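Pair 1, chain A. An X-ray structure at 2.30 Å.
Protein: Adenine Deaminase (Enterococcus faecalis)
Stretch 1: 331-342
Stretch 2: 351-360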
# COMPACT_ATOMS: atom_id res chain seq x y z
N LEU A 331 5.21 -14.60 -3.87
CA LEU A 331 3.85 -15.09 -4.03
C LEU A 331 3.13 -15.20 -2.71
O LEU A 331 3.75 -15.36 -1.66
CB LEU A 331 3.85 -16.49 -4.67
CG LEU A 331 4.42 -16.71 -6.07
CD1 LEU A 331 5.95 -16.67 -6.04
CD2 LEU A 331 3.96 -18.07 -6.57
N THR A 332 1.81 -15.11 -2.77
CA THR A 332 1.00 -15.24 -1.58
C THR A 332 0.03 -16.37 -1.90
O THR A 332 -0.60 -16.38 -2.96
CB THR A 332 0.24 -13.94 -1.27
OG1 THR A 332 1.17 -12.87 -1.07
CG2 THR A 332 -0.60 -14.11 -0.00
N ILE A 333 -0.03 -17.34 -0.99
CA ILE A 333 -0.89 -18.50 -1.14
C ILE A 333 -1.93 -18.37 -0.03
O ILE A 333 -1.58 -18.21 1.14
CB ILE A 333 -0.06 -19.78 -1.01
CG1 ILE A 333 1.08 -19.74 -2.04
CG2 ILE A 333 -0.92 -21.01 -1.23
CD1 ILE A 333 1.99 -20.95 -2.04
N PHE A 334 -3.20 -18.43 -0.41
CA PHE A 334 -4.27 -18.22 0.55
C PHE A 334 -5.57 -18.95 0.26
O PHE A 334 -5.71 -19.63 -0.76
CB PHE A 334 -4.57 -16.72 0.59
CG PHE A 334 -4.93 -16.16 -0.76
CD1 PHE A 334 -6.26 -16.11 -1.18
CD2 PHE A 334 -3.93 -15.73 -1.65
CE1 PHE A 334 -6.59 -15.65 -2.46
CE2 PHE A 334 -4.26 -15.28 -2.93
CZ PHE A 334 -5.59 -15.24 -3.34
N THR A 335 -6.52 -18.78 1.18
CA THR A 335 -7.84 -19.37 1.06
C THR A 335 -8.85 -18.26 1.25
O THR A 335 -8.55 -17.23 1.84
CB THR A 335 -8.11 -20.43 2.15
OG1 THR A 335 -8.04 -19.81 3.44
CG2 THR A 335 -7.12 -21.58 2.08
N ILE A 336 -10.06 -18.49 0.74
CA ILE A 336 -11.16 -17.55 0.87
C ILE A 336 -12.32 -18.41 1.38
O ILE A 336 -12.69 -19.39 0.73
CB ILE A 336 -11.53 -16.91 -0.48
CG1 ILE A 336 -10.36 -16.06 -0.99
CG2 ILE A 336 -12.77 -16.04 -0.33
CD1 ILE A 336 -10.60 -15.41 -2.33
N GLN A 337 -12.87 -18.05 2.53
CA GLN A 337 -13.95 -18.84 3.09
C GLN A 337 -15.16 -18.05 3.58
O GLN A 337 -15.05 -16.92 4.04
CB GLN A 337 -13.40 -19.70 4.23
CG GLN A 337 -12.42 -20.76 3.73
CD GLN A 337 -11.69 -21.47 4.85
OE1 GLN A 337 -10.95 -22.43 4.61
NE2 GLN A 337 -11.88 -21.00 6.08
N ALA A 338 -16.33 -18.68 3.47
CA ALA A 338 -17.57 -18.07 3.89
C ALA A 338 -17.69 -18.18 5.40
O ALA A 338 -17.87 -19.27 5.94
CB ALA A 338 -18.75 -18.75 3.21
N GLU A 339 -17.58 -17.05 6.08
CA GLU A 339 -17.68 -17.01 7.53
C GLU A 339 -17.86 -15.56 7.96
O GLU A 339 -17.07 -14.70 7.60
CB GLU A 339 -16.42 -17.60 8.17
CG GLU A 339 -16.55 -17.85 9.67
CD GLU A 339 -15.40 -18.67 10.22
OE1 GLU A 339 -15.14 -19.76 9.69
OE2 GLU A 339 -14.77 -18.22 11.21
N GLU A 340 -18.92 -15.31 8.72
CA GLU A 340 -19.20 -13.95 9.17
C GLU A 340 -18.09 -13.40 10.06
O GLU A 340 -17.42 -14.15 10.77
CB GLU A 340 -20.55 -13.91 9.89
CG GLU A 340 -21.72 -14.09 8.93
CD GLU A 340 -23.07 -13.84 9.57
OE1 GLU A 340 -24.07 -13.78 8.83
OE2 GLU A 340 -23.13 -13.70 10.82
N LYS A 341 -17.91 -12.09 9.99
CA LYS A 341 -16.89 -11.39 10.76
C LYS A 341 -17.28 -9.93 10.85
O LYS A 341 -17.75 -9.35 9.86
CB LYS A 341 -15.54 -11.53 10.04
CG LYS A 341 -14.37 -10.83 10.69
CD LYS A 341 -13.15 -10.95 9.78
CE LYS A 341 -11.91 -10.32 10.39
NZ LYS A 341 -10.74 -10.43 9.46
N THR A 342 -17.11 -9.33 12.02
CA THR A 342 -17.44 -7.92 12.20
C THR A 342 -16.27 -7.06 11.77
O THR A 342 -15.12 -7.35 12.11
CB THR A 342 -17.78 -7.60 13.67
OG1 THR A 342 -18.97 -8.32 14.05
CG2 THR A 342 -18.02 -6.11 13.84
N ARG A 351 -19.79 -3.24 9.76
CA ARG A 351 -20.35 -4.03 8.66
C ARG A 351 -20.02 -5.49 8.93
O ARG A 351 -18.96 -5.81 9.48
CB ARG A 351 -19.73 -3.59 7.32
CG ARG A 351 -19.96 -2.13 6.94
CD ARG A 351 -21.44 -1.86 6.67
NE ARG A 351 -21.68 -0.54 6.08
CZ ARG A 351 -21.79 0.59 6.76
NH1 ARG A 351 -21.68 0.59 8.09
NH2 ARG A 351 -22.01 1.74 6.13
N VAL A 352 -20.93 -6.38 8.56
CA VAL A 352 -20.69 -7.80 8.78
C VAL A 352 -20.23 -8.45 7.48
O VAL A 352 -20.99 -8.55 6.53
CB VAL A 352 -21.96 -8.51 9.30
CG1 VAL A 352 -21.69 -9.99 9.52
CG2 VAL A 352 -22.41 -7.86 10.60
N ALA A 353 -18.97 -8.88 7.45
CA ALA A 353 -18.42 -9.53 6.26
C ALA A 353 -18.87 -10.97 6.20
O ALA A 353 -19.02 -11.63 7.23
CB ALA A 353 -16.90 -9.46 6.28
N LYS A 354 -19.09 -11.47 4.99
CA LYS A 354 -19.52 -12.84 4.79
C LYS A 354 -18.37 -13.70 4.29
O LYS A 354 -18.45 -14.93 4.31
CB LYS A 354 -20.66 -12.90 3.76
CG LYS A 354 -21.91 -12.12 4.13
CD LYS A 354 -22.92 -12.16 2.99
CE LYS A 354 -24.22 -11.48 3.36
NZ LYS A 354 -24.88 -12.14 4.53
N GLU A 355 -17.29 -13.06 3.85
CA GLU A 355 -16.14 -13.80 3.34
C GLU A 355 -14.81 -13.31 3.93
O GLU A 355 -14.58 -12.11 4.07
CB GLU A 355 -16.11 -13.70 1.81
CG GLU A 355 -17.49 -13.92 1.17
CD GLU A 355 -17.45 -13.93 -0.35
OE1 GLU A 355 -16.95 -12.96 -0.96
OE2 GLU A 355 -17.92 -14.92 -0.94
N GLN A 356 -13.94 -14.26 4.26
CA GLN A 356 -12.64 -13.96 4.84
C GLN A 356 -11.50 -14.51 3.99
O GLN A 356 -11.55 -15.66 3.53
CB GLN A 356 -12.55 -14.56 6.25
CG GLN A 356 -13.45 -13.92 7.29
CD GLN A 356 -13.40 -14.64 8.63
OE1 GLN A 356 -12.32 -14.94 9.14
NE2 GLN A 356 -14.57 -14.91 9.20
N ILE A 357 -10.47 -13.70 3.79
CA ILE A 357 -9.31 -14.13 3.02
C ILE A 357 -8.17 -14.37 4.01
O ILE A 357 -7.94 -13.55 4.89
CB ILE A 357 -8.93 -13.08 1.93
CG1 ILE A 357 -7.76 -13.61 1.10
CG2 ILE A 357 -8.60 -11.74 2.58
CD1 ILE A 357 -7.52 -12.83 -0.19
N ARG A 358 -7.48 -15.50 3.86
CA ARG A 358 -6.40 -15.85 4.78
C ARG A 358 -5.16 -16.46 4.13
O ARG A 358 -5.24 -17.49 3.48
CB ARG A 358 -6.90 -16.85 5.82
CG ARG A 358 -8.16 -16.43 6.56
CD ARG A 358 -8.74 -17.59 7.34
NE ARG A 358 -10.00 -17.23 7.99
CZ ARG A 358 -10.73 -18.07 8.70
NH1 ARG A 358 -10.34 -19.33 8.86
NH2 ARG A 358 -11.86 -17.66 9.26
N PRO A 359 -3.99 -15.82 4.31
CA PRO A 359 -2.77 -16.36 3.72
C PRO A 359 -2.32 -17.58 4.52
O PRO A 359 -2.37 -17.56 5.75
CB PRO A 359 -1.79 -15.20 3.84
CG PRO A 359 -2.21 -14.56 5.13
CD PRO A 359 -3.73 -14.55 5.01
N ILE A 360 -1.90 -18.64 3.85
CA ILE A 360 -1.44 -19.83 4.56
C ILE A 360 0.03 -20.07 4.28
O ILE A 360 0.71 -20.74 5.06
CB ILE A 360 -2.25 -21.08 4.16
CG1 ILE A 360 -2.09 -21.36 2.67
CG2 ILE A 360 -3.72 -20.89 4.53
CD1 ILE A 360 -2.79 -22.64 2.22

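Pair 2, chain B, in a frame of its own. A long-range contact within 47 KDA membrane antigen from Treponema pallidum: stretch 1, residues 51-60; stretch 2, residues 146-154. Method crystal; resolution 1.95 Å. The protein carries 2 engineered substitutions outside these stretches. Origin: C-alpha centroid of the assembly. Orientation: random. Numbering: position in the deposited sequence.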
# COMPACT_ATOMS: atom_id res chain seq x y z
N ASP B 51 2.99 -13.66 -28.20
CA ASP B 51 3.42 -15.02 -27.85
C ASP B 51 3.38 -15.18 -26.34
O ASP B 51 3.45 -14.19 -25.61
CB ASP B 51 4.84 -15.25 -28.32
CG ASP B 51 5.03 -14.90 -29.77
OD1 ASP B 51 5.13 -15.84 -30.59
OD2 ASP B 51 5.06 -13.69 -30.08
N ALA B 52 3.29 -16.42 -25.86
CA ALA B 52 3.22 -16.69 -24.43
C ALA B 52 4.25 -15.99 -23.53
O ALA B 52 5.48 -16.13 -23.71
CB ALA B 52 3.27 -18.19 -24.19
N VAL B 53 3.72 -15.26 -22.55
CA VAL B 53 4.49 -14.52 -21.54
C VAL B 53 5.29 -15.46 -20.60
O VAL B 53 4.76 -15.87 -19.57
CB VAL B 53 3.52 -13.65 -20.66
CG1 VAL B 53 4.26 -12.99 -19.50
CG2 VAL B 53 2.85 -12.59 -21.51
N SER B 54 6.54 -15.80 -20.95
CA SER B 54 7.40 -16.69 -20.14
C SER B 54 8.54 -15.97 -19.41
O SER B 54 9.68 -15.93 -19.89
CB SER B 54 8.04 -17.78 -21.00
OG SER B 54 8.91 -18.58 -20.20
N ARG B 55 8.25 -15.47 -18.22
CA ARG B 55 9.19 -14.68 -17.44
C ARG B 55 9.72 -15.24 -16.12
O ARG B 55 9.16 -16.18 -15.54
CB ARG B 55 8.55 -13.34 -17.16
CG ARG B 55 7.24 -13.48 -16.39
CD ARG B 55 6.42 -12.20 -16.43
NE ARG B 55 6.66 -11.30 -15.31
CZ ARG B 55 6.34 -10.00 -15.31
NH1 ARG B 55 5.78 -9.46 -16.39
NH2 ARG B 55 6.57 -9.25 -14.24
N ALA B 56 10.80 -14.62 -15.65
CA ALA B 56 11.44 -14.97 -14.40
C ALA B 56 10.60 -14.33 -13.30
O ALA B 56 10.25 -13.15 -13.38
CB ALA B 56 12.86 -14.43 -14.37
N THR B 57 10.27 -15.09 -12.27
CA THR B 57 9.47 -14.53 -11.20
C THR B 57 9.41 -15.39 -9.96
O THR B 57 9.68 -16.58 -9.99
CB THR B 57 8.04 -14.28 -11.66
OG1 THR B 57 7.22 -13.92 -10.54
CG2 THR B 57 7.48 -15.53 -12.28
N HIS B 58 9.01 -14.73 -8.87
CA HIS B 58 8.85 -15.27 -7.52
C HIS B 58 7.65 -16.21 -7.38
O HIS B 58 7.69 -17.15 -6.57
CB HIS B 58 8.65 -14.10 -6.56
CG HIS B 58 7.67 -13.08 -7.08
ND1 HIS B 58 7.95 -12.26 -8.15
CD2 HIS B 58 6.39 -12.82 -6.73
CE1 HIS B 58 6.88 -11.53 -8.44
NE2 HIS B 58 5.92 -11.86 -7.59
N GLY B 59 6.58 -15.93 -8.12
CA GLY B 59 5.39 -16.77 -8.05
C GLY B 59 4.14 -16.11 -7.49
O GLY B 59 3.05 -16.69 -7.59
N HIS B 60 4.26 -14.92 -6.90
CA HIS B 60 3.07 -14.28 -6.35
C HIS B 60 2.10 -13.92 -7.46
O HIS B 60 0.89 -14.01 -7.28
CB HIS B 60 3.45 -13.03 -5.55
CG HIS B 60 4.20 -13.33 -4.29
ND1 HIS B 60 4.49 -12.36 -3.35
CD2 HIS B 60 4.73 -14.48 -3.83
CE1 HIS B 60 5.18 -12.91 -2.36
NE2 HIS B 60 5.34 -14.19 -2.63
N LYS B 146 10.66 -24.64 -5.82
CA LYS B 146 10.55 -23.20 -5.67
C LYS B 146 10.31 -22.58 -7.06
O LYS B 146 11.13 -22.74 -7.97
CB LYS B 146 11.84 -22.63 -5.09
CG LYS B 146 11.90 -21.10 -4.99
CD LYS B 146 13.23 -20.67 -4.41
CE LYS B 146 13.75 -19.36 -4.97
NZ LYS B 146 13.50 -18.20 -4.06
N ILE B 147 9.20 -21.86 -7.20
CA ILE B 147 8.85 -21.22 -8.47
C ILE B 147 9.95 -20.29 -8.96
O ILE B 147 10.47 -19.47 -8.19
CB ILE B 147 7.53 -20.43 -8.32
CG1 ILE B 147 6.39 -21.43 -8.10
CG2 ILE B 147 7.28 -19.54 -9.58
CD1 ILE B 147 5.06 -20.81 -7.70
N THR B 148 10.35 -20.43 -10.22
CA THR B 148 11.38 -19.54 -10.76
C THR B 148 10.93 -18.82 -12.05
O THR B 148 11.47 -17.76 -12.40
CB THR B 148 12.68 -20.29 -11.08
OG1 THR B 148 12.40 -21.35 -12.00
CG2 THR B 148 13.31 -20.84 -9.81
N ASN B 149 9.96 -19.40 -12.75
CA ASN B 149 9.46 -18.81 -13.99
C ASN B 149 7.98 -19.07 -14.14
O ASN B 149 7.45 -20.05 -13.60
CB ASN B 149 10.16 -19.42 -15.22
CG ASN B 149 11.65 -19.18 -15.22
OD1 ASN B 149 12.13 -18.19 -15.77
ND2 ASN B 149 12.39 -20.09 -14.59
N VAL B 150 7.31 -18.20 -14.88
CA VAL B 150 5.89 -18.34 -15.13
C VAL B 150 5.67 -18.04 -16.60
O VAL B 150 6.34 -17.18 -17.19
CB VAL B 150 5.06 -17.37 -14.27
CG1 VAL B 150 3.58 -17.57 -14.56
CG2 VAL B 150 5.35 -17.63 -12.78
N LYS B 151 4.73 -18.76 -17.21
CA LYS B 151 4.43 -18.57 -18.61
C LYS B 151 2.92 -18.50 -18.70
O LYS B 151 2.23 -19.41 -18.24
CB LYS B 151 4.98 -19.76 -19.42
CG LYS B 151 4.75 -19.68 -20.92
CD LYS B 151 5.44 -20.83 -21.64
CE LYS B 151 4.86 -21.04 -23.03
NZ LYS B 151 5.47 -22.21 -23.75
N VAL B 152 2.40 -17.40 -19.24
CA VAL B 152 0.96 -17.21 -19.37
C VAL B 152 0.60 -17.21 -20.87
O VAL B 152 1.14 -16.40 -21.63
CB VAL B 152 0.55 -15.89 -18.72
CG1 VAL B 152 -0.98 -15.80 -18.65
CG2 VAL B 152 1.17 -15.80 -17.31
N HIS B 153 -0.31 -18.09 -21.27
CA HIS B 153 -0.68 -18.24 -22.68
C HIS B 153 -1.89 -17.47 -23.17
O HIS B 153 -2.01 -17.19 -24.37
CB HIS B 153 -0.96 -19.71 -23.01
CG HIS B 153 0.20 -20.61 -22.80
ND1 HIS B 153 1.13 -21.09 -23.66
CD2 HIS B 153 0.51 -21.16 -21.57
CE1 HIS B 153 1.97 -21.90 -22.95
NE2 HIS B 153 1.58 -21.93 -21.69
N GLY B 154 -2.79 -17.17 -22.24
CA GLY B 154 -4.01 -16.49 -22.59
C GLY B 154 -5.07 -16.61 -21.50
O GLY B 154 -4.76 -16.83 -20.33
O HOH W 1 9.87 -18.41 -5.57

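Pair 1 and pair 2 each join two antiparallel strands, and the backbones superpose with an RMSD of 0.7 Å over 14 central residues. Gln A337 and Gln A356 form a closed backbone pair, with N to O distances of 2.9 Å in both directions. Their counterparts, Arg B55 and Val B150, do the same: Arg B55 N donates to Val B150 O and Val B150 N to Arg B55 O, both at 2.8 Å. Two residues earlier in the first strand the ladder repeats, as Thr A335 with Arg A358 and as Val B53 with Val B152.

On the face carrying these hydrogen-bonded pairs, the two proteins fill most of the matched sites differently. Pair 1 builds a polar network. Gln A356 extends its amide so that NE2 donates to Glu A339 O at 3.0 Å, while its OE1 accepts from Arg A358 NH2 at 2.8 Å. The same guanidinium reaches Glu A339 in a salt bridge (NH2 to OE2, 3.5 Å), and Gln A337 NE2 lies over one of its faces, 3.6 Å from NH1. In pair 2, short branched side chains occupy three of the four matched sites, as Val B150, Val B152 and Thr B57; the fourth, matching Gln A337, is Arg B55. Val B150 replaces Gln A356, and its CG2 lies 3.0 Å from CG2 of Thr B57, the counterpart of Glu A339. Val B152, in place of Arg A358, packs on Val B53, with their CB atoms 4.2 Å apart.

On the other face it is pair 1 that is the more apolar at the central sites. Ile A336 CG1 lies 4.1 Å from Ile A357 CG1, and CD1 of Ile A357 also approaches CD1 of Phe A334 at 3.7 Å. Pair 2 places Ser B54 and Lys B151 at the two isoleucine sites; Ser B54 CB rests 3.8 Å from Lys B151 CG, so the aliphatic part of the lysine supplies the contact. Its CE lies 3.5 Å from CB of Ala B52, the residue matching Phe A334. Alanine is common to both pairs at Ala A338 and Ala B56, where it faces Glu A355 and Asn B149, respectively.

Beyond this point the paths differ. In pair 1 a beta bulge shifts the register by one between Ala A338 and Lys A341, and pairing resumes at Lys A341 with Ala A353. In pair 2, Gly B59, matching Lys A341, stands at a helix N-cap. Its CA packs 3.7 Å from CG2 of Ile B147, the larger counterpart of Ala A353; a CB at Gly B59 would clash with Ile B147 CD1, and its backbone angles independently call for glycine.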